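PDB 5NO8: Baccell_00875 from Bacteroides cellulosilyticus DSM 14838, which probably acts as a polysaccharide lyase that removes L-rhamnose caps linked to glucuronic acid in complex arabinogalactan proteins. Local coordinates for residues Tyr127-Glu132 and Tyr140-Tyr145; Asp360-Ala365 and Ser438-Lys443; Ser480-Phe485 and Asn517-Thr522; Asp566-Gln571 and Tyr623-Cys628; Cys647-Phe650 and Lys654-Cys657. All blocks are in the same frame, centred on the assembly; numbering follows the deposited sequence.

Contact 1: Tyr127-Glu132 and Tyr140-Tyr145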
# COMPACT_ATOMS: atom_id res chain seq x y z
N TYR A 127 -17.24 -21.52 11.54
CA TYR A 127 -17.04 -22.43 10.41
C TYR A 127 -16.38 -23.69 10.97
O TYR A 127 -15.38 -23.60 11.69
CB TYR A 127 -16.12 -21.84 9.34
CG TYR A 127 -16.63 -20.59 8.69
CD1 TYR A 127 -16.58 -19.38 9.36
CD2 TYR A 127 -17.13 -20.60 7.40
CE1 TYR A 127 -17.06 -18.22 8.77
CE2 TYR A 127 -17.60 -19.46 6.81
CZ TYR A 127 -17.59 -18.26 7.51
OH TYR A 127 -18.06 -17.10 6.93
N SER A 128 -16.95 -24.86 10.72
CA SER A 128 -16.28 -26.07 11.10
C SER A 128 -16.10 -26.92 9.86
O SER A 128 -17.04 -27.05 9.07
CB SER A 128 -17.06 -26.81 12.18
OG SER A 128 -18.31 -27.13 11.68
N PHE A 129 -14.91 -27.49 9.73
CA PHE A 129 -14.54 -28.33 8.60
C PHE A 129 -14.29 -29.71 9.19
O PHE A 129 -13.38 -29.86 10.01
CB PHE A 129 -13.28 -27.81 7.94
CG PHE A 129 -13.42 -26.42 7.39
CD1 PHE A 129 -13.32 -25.32 8.23
CD2 PHE A 129 -13.72 -26.21 6.06
CE1 PHE A 129 -13.47 -24.06 7.75
CE2 PHE A 129 -13.89 -24.93 5.56
CZ PHE A 129 -13.77 -23.85 6.42
N THR A 130 -15.08 -30.69 8.78
CA THR A 130 -14.98 -32.03 9.35
C THR A 130 -14.69 -33.07 8.27
O THR A 130 -15.33 -33.06 7.24
CB THR A 130 -16.27 -32.43 10.10
OG1 THR A 130 -16.58 -31.39 11.05
CG2 THR A 130 -16.10 -33.76 10.81
N ASN A 131 -13.74 -33.95 8.54
CA ASN A 131 -13.50 -35.10 7.69
C ASN A 131 -14.49 -36.20 8.05
O ASN A 131 -14.33 -36.88 9.06
CB ASN A 131 -12.07 -35.60 7.82
CG ASN A 131 -11.78 -36.78 6.91
OD1 ASN A 131 -12.58 -37.14 6.04
ND2 ASN A 131 -10.63 -37.38 7.11
N GLU A 132 -15.50 -36.36 7.20
CA GLU A 132 -16.51 -37.43 7.36
C GLU A 132 -16.17 -38.71 6.61
O GLU A 132 -16.97 -39.66 6.56
CB GLU A 132 -17.87 -36.89 6.90
CG GLU A 132 -18.42 -35.76 7.74
CD GLU A 132 -18.82 -36.17 9.15
OE1 GLU A 132 -19.03 -37.38 9.40
OE2 GLU A 132 -18.95 -35.29 10.01
N TYR A 140 -5.28 -28.28 1.44
CA TYR A 140 -4.38 -27.22 1.11
C TYR A 140 -5.17 -26.07 0.48
O TYR A 140 -6.21 -26.29 -0.15
CB TYR A 140 -3.34 -27.71 0.13
CG TYR A 140 -2.42 -28.76 0.64
CD1 TYR A 140 -1.23 -28.41 1.30
CD2 TYR A 140 -2.69 -30.11 0.48
CE1 TYR A 140 -0.36 -29.37 1.73
CE2 TYR A 140 -1.81 -31.09 0.94
CZ TYR A 140 -0.64 -30.69 1.58
OH TYR A 140 0.25 -31.62 2.00
N ASP A 141 -4.65 -24.85 0.62
CA ASP A 141 -5.30 -23.67 0.02
C ASP A 141 -6.79 -23.63 0.37
O ASP A 141 -7.67 -23.57 -0.50
CB ASP A 141 -5.04 -23.62 -1.49
CG ASP A 141 -3.68 -23.01 -1.82
OD1 ASP A 141 -2.77 -23.11 -0.95
OD2 ASP A 141 -3.54 -22.37 -2.90
N VAL A 142 -7.02 -23.65 1.66
CA VAL A 142 -8.35 -23.59 2.24
C VAL A 142 -8.64 -22.10 2.47
O VAL A 142 -7.85 -21.42 3.11
CB VAL A 142 -8.41 -24.31 3.61
CG1 VAL A 142 -9.84 -24.28 4.17
CG2 VAL A 142 -7.86 -25.72 3.49
N ALA A 143 -9.76 -21.61 1.94
CA ALA A 143 -10.06 -20.17 2.06
C ALA A 143 -11.55 -19.91 2.09
O ALA A 143 -12.32 -20.68 1.55
CB ALA A 143 -9.39 -19.37 0.96
N VAL A 144 -11.93 -18.83 2.78
CA VAL A 144 -13.31 -18.37 2.82
C VAL A 144 -13.33 -17.02 2.10
O VAL A 144 -12.53 -16.11 2.40
CB VAL A 144 -13.81 -18.22 4.26
CG1 VAL A 144 -15.23 -17.64 4.31
CG2 VAL A 144 -13.76 -19.54 4.98
N TYR A 145 -14.26 -16.85 1.15
CA TYR A 145 -14.44 -15.55 0.52
C TYR A 145 -15.00 -14.53 1.51
O TYR A 145 -15.96 -14.81 2.23
CB TYR A 145 -15.38 -15.64 -0.67
CG TYR A 145 -14.86 -16.46 -1.79
CD1 TYR A 145 -13.71 -16.09 -2.47
CD2 TYR A 145 -15.53 -17.60 -2.20
CE1 TYR A 145 -13.23 -16.84 -3.54
CE2 TYR A 145 -15.07 -18.35 -3.26
CZ TYR A 145 -13.94 -17.96 -3.95
OH TYR A 145 -13.50 -18.74 -5.00

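Contact 2: Asp360-Ala365 and Ser438-Lys443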
# COMPACT_ATOMS: atom_id res chain seq x y z
N ASP A 360 23.13 6.21 -29.07
CA ASP A 360 21.75 5.91 -28.66
C ASP A 360 21.22 7.29 -28.33
O ASP A 360 21.89 8.06 -27.64
CB ASP A 360 21.71 4.99 -27.43
CG ASP A 360 20.32 4.43 -27.15
OD1 ASP A 360 19.40 5.22 -26.86
OD2 ASP A 360 20.15 3.20 -27.19
N LEU A 361 20.03 7.64 -28.81
CA LEU A 361 19.42 8.93 -28.47
C LEU A 361 19.07 9.07 -26.97
O LEU A 361 18.85 10.17 -26.50
CB LEU A 361 18.13 9.14 -29.26
CG LEU A 361 18.23 9.33 -30.78
CD1 LEU A 361 16.84 9.21 -31.38
CD2 LEU A 361 18.85 10.69 -31.09
N ARG A 362 18.98 7.96 -26.25
CA ARG A 362 18.72 8.02 -24.80
C ARG A 362 20.01 8.15 -23.98
O ARG A 362 19.97 8.03 -22.76
CB ARG A 362 17.96 6.76 -24.36
CG ARG A 362 16.61 6.56 -25.02
CD ARG A 362 16.13 5.14 -24.88
NE ARG A 362 16.90 4.20 -25.69
CZ ARG A 362 16.54 2.95 -25.96
NH1 ARG A 362 17.33 2.19 -26.71
NH2 ARG A 362 15.41 2.43 -25.48
N ASP A 363 21.16 8.40 -24.63
CA ASP A 363 22.42 8.66 -23.92
C ASP A 363 22.23 9.64 -22.76
O ASP A 363 21.70 10.74 -22.95
CB ASP A 363 23.48 9.20 -24.88
CG ASP A 363 24.89 9.23 -24.27
OD1 ASP A 363 25.24 8.27 -23.55
OD2 ASP A 363 25.63 10.21 -24.53
N GLY A 364 22.62 9.21 -21.55
CA GLY A 364 22.44 10.00 -20.35
C GLY A 364 21.21 9.66 -19.51
O GLY A 364 21.15 10.09 -18.36
N ALA A 365 20.25 8.92 -20.09
CA ALA A 365 18.99 8.63 -19.41
C ALA A 365 19.21 7.61 -18.30
O ALA A 365 19.93 6.66 -18.49
CB ALA A 365 17.95 8.08 -20.39
N SER A 438 7.87 11.87 -22.42
CA SER A 438 8.54 10.83 -21.64
C SER A 438 9.45 9.93 -22.50
O SER A 438 10.14 9.08 -21.95
CB SER A 438 7.48 10.00 -20.90
OG SER A 438 6.71 9.18 -21.78
N SER A 439 9.45 10.09 -23.84
CA SER A 439 10.35 9.35 -24.71
C SER A 439 10.92 10.24 -25.84
O SER A 439 10.36 11.31 -26.14
CB SER A 439 9.66 8.09 -25.27
OG SER A 439 8.53 8.44 -26.06
N VAL A 440 12.05 9.81 -26.40
CA VAL A 440 12.82 10.62 -27.36
C VAL A 440 12.08 10.84 -28.69
O VAL A 440 12.26 11.88 -29.31
CB VAL A 440 14.23 10.05 -27.64
CG1 VAL A 440 15.05 9.99 -26.33
CG2 VAL A 440 14.19 8.68 -28.30
N ASP A 441 11.26 9.88 -29.11
CA ASP A 441 10.34 10.08 -30.25
C ASP A 441 9.38 11.29 -30.10
O ASP A 441 9.00 11.90 -31.10
CB ASP A 441 9.52 8.80 -30.53
CG ASP A 441 8.76 8.31 -29.29
OD1 ASP A 441 9.38 7.60 -28.47
OD2 ASP A 441 7.55 8.62 -29.14
N GLN A 442 8.98 11.60 -28.87
CA GLN A 442 8.01 12.65 -28.57
C GLN A 442 6.66 12.45 -29.30
O GLN A 442 5.92 13.43 -29.50
CB GLN A 442 8.59 14.05 -28.83
CG GLN A 442 9.89 14.36 -28.09
CD GLN A 442 10.34 15.81 -28.20
OE1 GLN A 442 9.74 16.62 -28.91
NE2 GLN A 442 11.41 16.16 -27.48
N LYS A 443 6.35 11.21 -29.68
CA LYS A 443 5.10 10.84 -30.36
C LYS A 443 4.10 10.29 -29.34
O LYS A 443 2.93 10.09 -29.67
CB LYS A 443 5.35 9.80 -31.47

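Contact 3: Ser480-Phe485 and Asn517-Thr522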
# COMPACT_ATOMS: atom_id res chain seq x y z
N SER A 480 4.51 26.04 -18.62
CA SER A 480 4.04 25.22 -19.72
C SER A 480 3.00 24.24 -19.23
O SER A 480 2.00 23.99 -19.92
CB SER A 480 5.21 24.47 -20.36
OG SER A 480 4.80 23.63 -21.43
N MET A 481 3.22 23.68 -18.04
CA MET A 481 2.24 22.79 -17.44
C MET A 481 0.92 23.52 -17.13
O MET A 481 -0.13 23.08 -17.57
CB MET A 481 2.80 22.09 -16.21
CG MET A 481 1.94 20.90 -15.77
SD MET A 481 0.55 21.45 -14.77
CE MET A 481 -0.14 19.87 -14.23
N PHE A 482 0.97 24.64 -16.40
CA PHE A 482 -0.25 25.40 -16.09
C PHE A 482 -0.98 25.92 -17.35
O PHE A 482 -2.21 25.93 -17.38
CB PHE A 482 0.05 26.59 -15.17
CG PHE A 482 0.57 26.21 -13.81
CD1 PHE A 482 -0.08 25.25 -13.04
CD2 PHE A 482 1.71 26.82 -13.29
CE1 PHE A 482 0.39 24.91 -11.78
CE2 PHE A 482 2.18 26.48 -12.04
CZ PHE A 482 1.53 25.52 -11.28
N GLN A 483 -0.23 26.35 -18.36
CA GLN A 483 -0.82 26.76 -19.66
C GLN A 483 -1.69 25.66 -20.27
O GLN A 483 -2.81 25.93 -20.72
CB GLN A 483 0.29 27.16 -20.66
CG GLN A 483 -0.20 27.74 -21.99
CD GLN A 483 -0.27 26.72 -23.14
OE1 GLN A 483 0.75 26.13 -23.54
NE2 GLN A 483 -1.47 26.53 -23.70
N GLN A 484 -1.18 24.43 -20.26
CA GLN A 484 -1.81 23.33 -20.98
C GLN A 484 -2.86 22.58 -20.17
O GLN A 484 -3.85 22.13 -20.74
CB GLN A 484 -0.76 22.32 -21.43
CG GLN A 484 0.25 22.85 -22.42
CD GLN A 484 1.35 21.85 -22.69
OE1 GLN A 484 2.40 21.88 -22.04
NE2 GLN A 484 1.11 20.96 -23.63
N PHE A 485 -2.61 22.41 -18.88
CA PHE A 485 -3.45 21.55 -18.03
C PHE A 485 -4.31 22.31 -17.06
O PHE A 485 -5.14 21.71 -16.42
CB PHE A 485 -2.56 20.54 -17.26
CG PHE A 485 -1.83 19.58 -18.16
CD1 PHE A 485 -0.60 19.92 -18.69
CD2 PHE A 485 -2.36 18.33 -18.46
CE1 PHE A 485 0.08 19.05 -19.53
CE2 PHE A 485 -1.70 17.46 -19.29
CZ PHE A 485 -0.47 17.81 -19.83
N ASN A 517 1.60 33.18 -7.38
CA ASN A 517 0.21 33.42 -7.77
C ASN A 517 -0.41 32.20 -8.46
O ASN A 517 -1.58 31.90 -8.23
CB ASN A 517 0.09 34.65 -8.70
CG ASN A 517 0.36 35.98 -8.01
OD1 ASN A 517 0.66 36.97 -8.69
ND2 ASN A 517 0.27 36.02 -6.67
N ASP A 518 0.36 31.52 -9.30
CA ASP A 518 -0.09 30.26 -9.93
C ASP A 518 -0.40 29.19 -8.87
O ASP A 518 -1.44 28.52 -8.95
CB ASP A 518 0.93 29.71 -10.92
CG ASP A 518 0.98 30.49 -12.24
OD1 ASP A 518 0.05 31.26 -12.54
OD2 ASP A 518 1.95 30.29 -12.99
N PHE A 519 0.48 29.04 -7.89
CA PHE A 519 0.24 28.09 -6.81
C PHE A 519 -0.99 28.48 -5.98
O PHE A 519 -1.77 27.61 -5.59
CB PHE A 519 1.45 27.92 -5.88
CG PHE A 519 2.64 27.26 -6.52
CD1 PHE A 519 2.52 26.27 -7.49
CD2 PHE A 519 3.93 27.61 -6.10
CE1 PHE A 519 3.64 25.67 -8.05
CE2 PHE A 519 5.04 27.00 -6.65
CZ PHE A 519 4.90 26.03 -7.62
N ILE A 520 -1.17 29.77 -5.71
CA ILE A 520 -2.38 30.23 -5.00
C ILE A 520 -3.68 29.83 -5.75
O ILE A 520 -4.64 29.38 -5.13
CB ILE A 520 -2.31 31.76 -4.69
CG1 ILE A 520 -1.29 32.00 -3.57
CG2 ILE A 520 -3.66 32.34 -4.29
CD1 ILE A 520 -0.81 33.44 -3.44
N LYS A 521 -3.68 29.98 -7.07
CA LYS A 521 -4.81 29.55 -7.91
C LYS A 521 -5.10 28.07 -7.74
O LYS A 521 -6.25 27.68 -7.53
CB LYS A 521 -4.53 29.83 -9.39
N THR A 522 -4.05 27.25 -7.80
CA THR A 522 -4.20 25.81 -7.60
C THR A 522 -4.73 25.51 -6.20
O THR A 522 -5.63 24.68 -6.05
CB THR A 522 -2.87 25.06 -7.88
OG1 THR A 522 -2.57 25.10 -9.28
CG2 THR A 522 -2.97 23.59 -7.44

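Contact 4: Asp566-Gln571 and Tyr623-Cys628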
# COMPACT_ATOMS: atom_id res chain seq x y z
N ASP A 566 -6.38 24.75 7.04
CA ASP A 566 -7.70 24.20 7.44
C ASP A 566 -8.15 23.09 6.46
O ASP A 566 -8.69 22.08 6.89
CB ASP A 566 -8.76 25.31 7.58
CG ASP A 566 -8.54 26.21 8.82
OD1 ASP A 566 -7.74 25.88 9.74
OD2 ASP A 566 -9.22 27.26 8.90
N GLU A 567 -7.86 23.25 5.18
CA GLU A 567 -8.15 22.20 4.20
C GLU A 567 -7.28 20.94 4.41
O GLU A 567 -7.79 19.81 4.35
CB GLU A 567 -8.00 22.72 2.78
CG GLU A 567 -8.50 21.74 1.71
CD GLU A 567 -9.97 21.37 1.85
OE1 GLU A 567 -10.75 22.22 2.31
OE2 GLU A 567 -10.35 20.23 1.48
N VAL A 568 -5.99 21.14 4.69
CA VAL A 568 -5.09 20.04 5.09
C VAL A 568 -5.71 19.25 6.23
O VAL A 568 -5.82 18.03 6.13
CB VAL A 568 -3.68 20.56 5.50
CG1 VAL A 568 -2.85 19.48 6.21
CG2 VAL A 568 -2.94 21.11 4.30
N LYS A 569 -6.10 19.95 7.30
CA LYS A 569 -6.69 19.31 8.48
C LYS A 569 -7.99 18.59 8.18
O LYS A 569 -8.23 17.53 8.74
CB LYS A 569 -6.89 20.31 9.62
CG LYS A 569 -5.59 20.67 10.30
CD LYS A 569 -5.82 21.69 11.40
CE LYS A 569 -4.51 22.06 12.06
NZ LYS A 569 -4.61 23.41 12.67
N ARG A 570 -8.81 19.15 7.29
CA ARG A 570 -10.03 18.47 6.85
C ARG A 570 -9.73 17.17 6.09
O ARG A 570 -10.45 16.19 6.24
CB ARG A 570 -10.93 19.38 5.96
CG ARG A 570 -11.82 20.32 6.76
CD ARG A 570 -12.88 21.01 5.87
NE ARG A 570 -12.26 21.97 4.95
CZ ARG A 570 -11.92 23.22 5.26
NH1 ARG A 570 -12.14 23.72 6.48
NH2 ARG A 570 -11.35 23.99 4.33
N GLN A 571 -8.68 17.18 5.27
CA GLN A 571 -8.36 16.04 4.41
C GLN A 571 -7.50 14.96 5.08
O GLN A 571 -7.48 13.82 4.61
CB GLN A 571 -7.72 16.50 3.11
CG GLN A 571 -8.68 17.29 2.22
CD GLN A 571 -8.21 17.44 0.79
OE1 GLN A 571 -7.46 16.59 0.28
NE2 GLN A 571 -8.65 18.52 0.12
N TYR A 623 5.38 14.70 7.29
CA TYR A 623 6.53 15.60 7.50
C TYR A 623 6.12 17.08 7.40
O TYR A 623 6.40 17.89 8.32
CB TYR A 623 7.64 15.24 6.50
CG TYR A 623 8.67 16.31 6.24
CD1 TYR A 623 9.75 16.49 7.10
CD2 TYR A 623 8.59 17.10 5.10
CE1 TYR A 623 10.71 17.48 6.84
CE2 TYR A 623 9.52 18.07 4.83
CZ TYR A 623 10.57 18.26 5.71
OH TYR A 623 11.48 19.24 5.41
N TYR A 624 5.41 17.43 6.34
CA TYR A 624 4.94 18.82 6.18
C TYR A 624 3.92 19.19 7.25
O TYR A 624 3.94 20.31 7.76
CB TYR A 624 4.36 19.07 4.80
CG TYR A 624 5.33 19.05 3.65
CD1 TYR A 624 6.41 19.92 3.62
CD2 TYR A 624 5.14 18.20 2.58
CE1 TYR A 624 7.30 19.91 2.57
CE2 TYR A 624 6.01 18.20 1.51
CZ TYR A 624 7.11 19.06 1.53
OH TYR A 624 7.97 19.06 0.48
N TYR A 625 3.02 18.27 7.59
CA TYR A 625 2.01 18.53 8.60
C TYR A 625 2.67 18.83 9.97
O TYR A 625 2.21 19.71 10.70
CB TYR A 625 1.04 17.36 8.70
CG TYR A 625 -0.04 17.56 9.70
CD1 TYR A 625 -1.18 18.28 9.39
CD2 TYR A 625 0.08 17.06 10.99
CE1 TYR A 625 -2.18 18.48 10.34
CE2 TYR A 625 -0.91 17.25 11.94
CZ TYR A 625 -2.05 17.96 11.61
OH TYR A 625 -3.03 18.15 12.56
N ALA A 626 3.75 18.10 10.32
CA ALA A 626 4.49 18.37 11.54
C ALA A 626 5.15 19.77 11.52
O ALA A 626 5.19 20.44 12.56
CB ALA A 626 5.53 17.30 11.81
N LEU A 627 5.65 20.19 10.36
CA LEU A 627 6.18 21.55 10.20
C LEU A 627 5.09 22.62 10.36
O LEU A 627 5.35 23.69 10.91
CB LEU A 627 6.85 21.71 8.84
CG LEU A 627 8.15 20.93 8.60
CD1 LEU A 627 8.66 21.14 7.19
CD2 LEU A 627 9.21 21.34 9.61
N CYS A 628 3.90 22.33 9.86
CA CYS A 628 2.75 23.24 9.90
C CYS A 628 2.18 23.43 11.30
O CYS A 628 1.82 24.55 11.67
CB CYS A 628 1.64 22.74 8.95
SG CYS A 628 1.95 22.86 7.17

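Contact 5: Cys647-Phe650 and Lys654-Cys657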
# COMPACT_ATOMS: atom_id res chain seq x y z
N CYS A 647 12.55 -1.64 2.23
CA CYS A 647 12.59 -3.02 1.77
C CYS A 647 12.65 -3.18 0.25
O CYS A 647 13.01 -4.24 -0.23
CB CYS A 647 11.44 -3.82 2.34
SG CYS A 647 9.83 -3.31 1.68
N LEU A 648 12.38 -2.11 -0.49
CA LEU A 648 12.44 -2.15 -1.96
C LEU A 648 13.87 -2.07 -2.51
O LEU A 648 14.06 -2.14 -3.72
CB LEU A 648 11.61 -1.01 -2.53
CG LEU A 648 10.12 -1.02 -2.22
CD1 LEU A 648 9.54 0.35 -2.52
CD2 LEU A 648 9.39 -2.13 -2.96
N PHE A 649 14.85 -1.88 -1.63
CA PHE A 649 16.25 -1.66 -1.99
C PHE A 649 17.09 -2.74 -1.33
O PHE A 649 16.93 -3.01 -0.13
CB PHE A 649 16.67 -0.25 -1.51
CG PHE A 649 15.77 0.80 -2.06
CD1 PHE A 649 15.99 1.30 -3.34
CD2 PHE A 649 14.67 1.24 -1.35
CE1 PHE A 649 15.10 2.20 -3.91
CE2 PHE A 649 13.78 2.16 -1.91
CZ PHE A 649 14.01 2.64 -3.19
N PHE A 650 17.93 -3.37 -2.14
CA PHE A 650 18.69 -4.53 -1.72
C PHE A 650 20.17 -4.20 -1.49
O PHE A 650 20.69 -3.17 -1.97
CB PHE A 650 18.50 -5.64 -2.77
CG PHE A 650 17.04 -5.86 -3.12
CD1 PHE A 650 16.10 -6.11 -2.10
CD2 PHE A 650 16.60 -5.74 -4.41
CE1 PHE A 650 14.76 -6.27 -2.40
CE2 PHE A 650 15.26 -5.91 -4.73
CZ PHE A 650 14.34 -6.17 -3.71
N LYS A 654 20.59 -3.22 -6.04
CA LYS A 654 19.42 -3.44 -6.89
C LYS A 654 18.17 -2.93 -6.15
O LYS A 654 18.19 -2.71 -4.93
CB LYS A 654 19.28 -4.91 -7.26
CG LYS A 654 20.31 -5.37 -8.27
CD LYS A 654 20.23 -6.88 -8.53
CE LYS A 654 21.09 -7.30 -9.72
NZ LYS A 654 20.92 -8.74 -10.03
N ALA A 655 17.09 -2.75 -6.90
CA ALA A 655 15.85 -2.29 -6.32
C ALA A 655 14.68 -2.94 -7.05
O ALA A 655 14.84 -3.45 -8.16
CB ALA A 655 15.75 -0.79 -6.39
N SER A 656 13.52 -2.87 -6.42
CA SER A 656 12.29 -3.43 -7.01
C SER A 656 11.17 -2.39 -7.09
O SER A 656 10.94 -1.65 -6.14
CB SER A 656 11.83 -4.64 -6.20
OG SER A 656 10.56 -5.07 -6.66
N CYS A 657 10.42 -2.43 -8.19
CA CYS A 657 9.31 -1.50 -8.39
C CYS A 657 8.06 -1.81 -7.58
O CYS A 657 7.20 -0.94 -7.47
CB CYS A 657 8.95 -1.38 -9.88
SG CYS A 657 8.24 -2.85 -10.59

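Contact 1: Tyr127-Glu132 and Tyr140-Tyr145
The aromatic ring of Tyr127 meets the isopropyl group of Val144 from the opposite direction. Val144 CG2 lies over one face of the ring. Val144 CG1 touches its outer part, 3.9 Å from Tyr127 CE2 and equally near Tyr127 OH. Both methyls face the ring because CG1 of Val144 stands anti to the backbone N (chi1 176°), with CG2 beside that N. The hydroxyl of Tyr127 is not held by the valine. It is hydrogen-bonded to Glu125, so the polar end is satisfied while the ring packs. Two residues on, Phe129 makes a lighter contact. Its CE2 comes within 4.3 Å of Val142 CG1, and the methyl approaches the ring obliquely. All four residues are buried, and the contact is purely apolar. Even the nearest CA atoms, those of Tyr127 and Val144, are 9.4 Å apart, so the two strands meet through side chains rather than through backbone pairing. This is the face-to-face packing of a beta sandwich. Strand 122-131 is an inner strand of the antiparallel sheet, flanked by strands 110-119 and 232-242. Strand 137-145 belongs to the facing mixed sheet, between strand 75-81 on one side and strands 217-221 and 225-227 on the other.

Contact 2: Asp360-Ala365 and Ser438-Lys443
Val440 sets its two methyls against the turn that carries Leu361 and Arg362. That turn is a double one: a type I beta turn from Asp360 to Asp363 runs into a type II turn from Arg362 to Ala365. Neither segment is helix or strand, so this is loop-to-loop packing at the surface of the helical domain. Val440 CG2 takes the position between the backbone N and the carbonyl carbon (chi1 -59° for CG1). From there it meets both CB and CD1 of Leu361, each at 4.1 Å. Val440 CG1 touches Arg362 CG at 4.0 Å, and the two side chains cross at about a right angle. Beyond CG the arginine bends at chi3 (-71°) and folds back on Asp360. The grip is side-on. Arg362 NE reaches Asp360 OD1 at 2.9 Å, and Arg362 NH1 reaches Asp360 OD2 at 3.0 Å, both on syn lone pairs. Arg362 NH2 turns to Leu378 O. A leucine in place of Arg362 would probably leave the Asp360 carboxylate without its charged mate and Leu378 O without this donor. In the other segment Ser439 OG gives a bond of 2.7 Å to Asp441 OD1, from above the carboxylate plane. Asp441 OD2 closes an Asx turn with Lys443 N. Asp360 forms an Asx turn too: its OD1 accepts Arg362 N at 2.8 Å on the anti lone pair, while the syn lone pair of the same oxygen takes NE.

Contact 3: Ser480-Phe485 and Asn517-Thr522
The ring of Phe482 has Phe519 at its edge, near its own plane. The closest atoms are Phe482 CZ and Phe519 CE1, 3.9 Å apart, and the two side chains cross at about a right angle. Asp518 comes at the ring obliquely. Its OD2 is 3.5 Å from Phe482 CD2, its CB is 3.6 Å from Phe482 CE2, and the ring and carboxylate planes stand 64° apart. Thr522 OG1 also approaches obliquely, 3.9 Å from Phe482 CE1. The Tyr487 ring also meets the Phe482 ring, the two planes only slightly inclined. Phe482 thus meets Asp518, Phe519 and Thr522 of the other helix. The two segments belong to helices 469-485 and 509-529. The axes of the two segments pass 11.9 Å apart and run in broadly the same direction, 39° from parallel. Helix 496-505 lies between the two helices in the chain. Two roughly parallel helices with a third between them in sequence are consistent with an (alpha/alpha) barrel-like domain. The polar atoms buried beside the phenylalanine have their own partners. Asp518 OD2 forms a salt bridge with Lys479, which probably offsets its charge, and Asp518 OD1 is bonded to the hydroxyl of Tyr487. Thr522 OG1 is hydrogen-bonded to Tyr487 O. Phe519 swings its ring back toward Phe482 (chi1 -68°), although its CB points away, and its other contacts include Leu500 and Leu555.

Contact 4: Asp566-Gln571 and Tyr623-Cys628
Val568 and Lys569 meet segment 623-628 through one residue, Tyr625. Walking along that segment, Tyr623 comes first and packs elsewhere, against helices 632-644 and 682-692. Its CD2 also lies over the rim of the Tyr624 ring. Tyr624 leans on Gln554 and Leu689, and its hydroxyl is hydrogen-bonded to a glycerol, probably from the crystallisation liquor. Tyr625 then reaches across. Its CG is anti to the backbone N (chi1 -180°), which carries the ring out toward helix 562-576. One edge of the ring does the touching. Tyr625 CD1 is 3.8 Å from Val568 CG1, and the methyl lies near the ring plane. Next along that edge, Tyr625 CE1 is 4.1 Å from Lys569 CG. The lysine chain is extended and crosses the tyrosine at about a right angle, and its CG, near the backbone, is the atom that touches. Ala626 turns to Tyr634 and Gln635. Cys628, one turn on from Tyr624, sits against Leu565. This is helix-to-helix packing in the helical domain, partly open to solvent. Helix 562-576 takes Val568 and Gln571 against helix 542-559. Helix 615-629 has helix 632-644 beside it, where Tyr634 meets Tyr625 edge-to-face.

Contact 5: Cys647-Phe650 and Lys654-Cys657
Leu648 O accepts a hydrogen bond from Ser656 N at 2.8 Å, in the carbonyl plane. It opens a small antiparallel bridge, hairpin-like, in which Phe649 and Ala655 form the single non-hydrogen-bonded pair, their CA atoms 4.4 Å apart. The same Leu648 O also has a CA-H...O contact with Ala655 CA at 3.2 Å. The leucine side chain lies alongside the partner backbone, with CD2 3.6 Å from Ser656 O. Phe649 comes next. Its CB points away from the facing segment, but its ring meets the methyl of Ala655 obliquely, with Phe649 CD1 3.7 Å from Ala655 CB. The Phe649 side chain also touches helices 338-352 and 682-692. Phe650 closes the bridge: its backbone N donates to Lys654 O at 2.9 Å, nearly straight at 170°. With CG anti to the carbonyl carbon and beside its own N (chi1 -49°), the ring folds back against residues 654 to 656, meeting Lys654 O and Ser656 CB obliquely. Lys654 CB lies at its edge. An alanine in place of Phe650 would probably uncover the backbone of residues 654 to 656 and leave Tyr673 without its edge-to-face partner. The two polar ends of the facing segment are held elsewhere: Lys654 NZ makes a salt bridge to Asp374, and Ser656 OG bonds Asp674 O. Ser656 still gives its CB to the aromatic ring, 3.9 Å from Phe650 CZ.

How the contacts relate
Contacts 1, 3 and 5 are buried, contact 4 is partly so, and contact 2 lies at the surface. Contact 1 stands apart in the beta-rich region, its centre 47 Å or more from contacts 2, 3 and 4, and it joins two sheets by apolar packing alone. Contacts 3 and 4 both pair helices, each centred on an aromatic ring. They lie on the same side of the chain's centre, about 9 Å apart at their nearest atoms, and helix 542-559 touches both. Contact 3 sets a buried carboxylate beside its ring; contact 4 uses lysine carbons. Contacts 2 and 5 join loops. Of all five, contact 5 alone is tied across by backbone hydrogen bonds, whereas the bonds of contact 2 stay within each loop.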